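Local coordinates for protein fimbrin (Schizosaccharomyces pombe, PDB 1RT8) that binds and cross-links actin filaments and associates with actin structures that develop and maintain cell polarity, with roles in cytokinesis, mating and spore formation, at residues Lys347-Cys352 with Gln370-Thr375. Numbering follows the deposited sequence.
Sequences KAVENC and QGADIT. With SO4 (sulfate ion), chain D.
A348, V349 and C352 of helix 345-361 pack on the short helix 371-375 within the third calponin-homology domain. The local axes cross at 121° and come within 7.8 Å.

Small apolar groups and the T375 hydroxyl share the packing. V349 CG1 is anti to the backbone N (chi1 166°), which turns CG2 to the short helix. There CG2 lies 4.3 Å from A372 CB. The V349 and T375 side chains cross at about a right angle. T375 OG1 sits 3.4 Å from V349 CA. It is 3.6 Å from V349 CG2. T375 CG2 meets A348 CB at 3.7 Å. C352 SG packs on I374 CB at 3.9 Å, while I374 also touches L385 of helix 379-397. An alanine at V349 would probably open a gap beside A372 and T375. C352 CB lies 3.2 Å from G371 O, and the lack of a side chain at G371 lets the backbones come close here.

G371 O accepts bonds from I374 N and T375 N, with a weak third from T375 OG1. Q370 holds the N-cap position, and its N donates to D373 OD2, on the anti lone pair.

A sulfate, probably from the crystallisation liquor, binds at the N-terminal end of helix 371-375 through A372 N (2.7 Å to O1), and also to N353 ND2 of helix 345-361. Small side chains and T375 OG1 thus pack the helices closely, beside a helix start that could favour an anion, as the sulfate suggests.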
loop_
_atom_site.group_PDB
_atom_site.type_symbol
_atom_site.label_atom_id
_atom_site.label_comp_id
_atom_site.label_asym_id
_atom_site.label_seq_id
_atom_site.Cartn_x
_atom_site.Cartn_y
_atom_site.Cartn_z
ATOM N N LYS A 347 25.944 -18.541 6.886
ATOM C CA LYS A 347 26.085 -17.137 6.517
ATOM C C LYS A 347 24.863 -16.320 6.969
ATOM O O LYS A 347 25.007 -15.188 7.423
ATOM C CB LYS A 347 26.290 -16.986 5.006
ATOM C CG LYS A 347 27.594 -17.571 4.527
ATOM C CD LYS A 347 28.008 -17.036 3.171
ATOM C CE LYS A 347 29.440 -17.457 2.872
ATOM N NZ LYS A 347 29.975 -16.817 1.647
ATOM N N ALA A 348 23.667 -16.892 6.853
ATOM C CA ALA A 348 22.467 -16.177 7.272
ATOM C C ALA A 348 22.466 -16.037 8.795
ATOM O O ALA A 348 22.033 -15.018 9.332
ATOM C CB ALA A 348 21.210 -16.925 6.797
ATOM N N VAL A 349 22.951 -17.069 9.485
ATOM C CA VAL A 349 23.014 -17.052 10.941
ATOM C C VAL A 349 23.994 -15.987 11.416
ATOM O O VAL A 349 23.749 -15.327 12.423
ATOM C CB VAL A 349 23.432 -18.429 11.516
ATOM C CG1 VAL A 349 23.813 -18.296 12.994
ATOM C CG2 VAL A 349 22.271 -19.411 11.375
ATOM N N GLU A 350 25.102 -15.820 10.698
ATOM C CA GLU A 350 26.066 -14.793 11.068
ATOM C C GLU A 350 25.379 -13.436 10.909
ATOM O O GLU A 350 25.454 -12.585 11.795
ATOM C CB GLU A 350 27.312 -14.878 10.179
ATOM C CG GLU A 350 28.122 -16.148 10.433
ATOM C CD GLU A 350 29.338 -16.280 9.536
ATOM O OE1 GLU A 350 29.419 -15.549 8.524
ATOM O OE2 GLU A 350 30.204 -17.137 9.843
ATOM N N ASN A 351 24.696 -13.248 9.782
ATOM C CA ASN A 351 23.989 -12.000 9.526
ATOM C C ASN A 351 22.948 -11.739 10.604
ATOM O O ASN A 351 22.816 -10.622 11.085
ATOM C CB ASN A 351 23.301 -12.032 8.155
ATOM C CG ASN A 351 24.263 -11.763 7.010
ATOM O OD1 ASN A 351 25.444 -11.472 7.228
ATOM N ND2 ASN A 351 23.756 -11.842 5.779
ATOM N N CYS A 352 22.209 -12.775 10.992
ATOM C CA CYS A 352 21.186 -12.600 12.009
ATOM C C CYS A 352 21.768 -12.417 13.411
ATOM O O CYS A 352 21.207 -11.680 14.221
ATOM C CB CYS A 352 20.197 -13.770 11.969
ATOM S SG CYS A 352 19.150 -13.760 10.480
ATOM N N GLN A 370 17.803 -15.468 19.516
ATOM C CA GLN A 370 19.107 -15.707 18.924
ATOM C C GLN A 370 19.073 -15.611 17.417
ATOM O O GLN A 370 18.027 -15.788 16.797
ATOM C CB GLN A 370 19.631 -17.064 19.344
ATOM C CG GLN A 370 19.864 -17.141 20.825
ATOM C CD GLN A 370 20.509 -18.426 21.207
ATOM O OE1 GLN A 370 20.099 -19.491 20.747
ATOM N NE2 GLN A 370 21.523 -18.351 22.059
ATOM N N GLY A 371 20.232 -15.331 16.832
ATOM C CA GLY A 371 20.325 -15.190 15.392
ATOM C C GLY A 371 19.628 -16.306 14.651
ATOM O O GLY A 371 18.782 -16.058 13.785
ATOM N N ALA A 372 19.969 -17.539 15.010
ATOM C CA ALA A 372 19.402 -18.709 14.365
ATOM C C ALA A 372 17.878 -18.725 14.398
ATOM O O ALA A 372 17.257 -19.215 13.465
ATOM C CB ALA A 372 19.960 -19.988 14.999
ATOM N N ASP A 373 17.274 -18.207 15.465
ATOM C CA ASP A 373 15.813 -18.179 15.550
ATOM C C ASP A 373 15.214 -17.383 14.397
ATOM O O ASP A 373 14.159 -17.730 13.863
ATOM C CB ASP A 373 15.340 -17.552 16.862
ATOM C CG ASP A 373 15.677 -18.397 18.059
ATOM O OD1 ASP A 373 15.296 -19.584 18.065
ATOM O OD2 ASP A 373 16.322 -17.876 18.991
ATOM N N ILE A 374 15.886 -16.307 14.021
ATOM C CA ILE A 374 15.398 -15.482 12.936
ATOM C C ILE A 374 15.651 -16.214 11.633
ATOM O O ILE A 374 14.794 -16.235 10.742
ATOM C CB ILE A 374 16.108 -14.114 12.897
ATOM C CG1 ILE A 374 16.050 -13.441 14.279
ATOM C CG2 ILE A 374 15.447 -13.230 11.848
ATOM C CD1 ILE A 374 14.643 -13.297 14.868
ATOM N N THR A 375 16.820 -16.838 11.531
ATOM C CA THR A 375 17.181 -17.569 10.320
ATOM C C THR A 375 16.215 -18.727 10.077
ATOM O O THR A 375 15.905 -19.051 8.935
ATOM C CB THR A 375 18.610 -18.186 10.393
ATOM O OG1 THR A 375 19.585 -17.166 10.672
ATOM C CG2 THR A 375 18.948 -18.861 9.062
HETATM S S SO4 D . 23.380 -18.446 17.576
HETATM O O1 SO4 D . 22.121 -18.000 16.648
HETATM O O2 SO4 D . 22.915 -19.608 18.309
HETATM O O3 SO4 D . 24.424 -18.704 16.829
HETATM O O4 SO4 D . 23.514 -17.334 18.488
#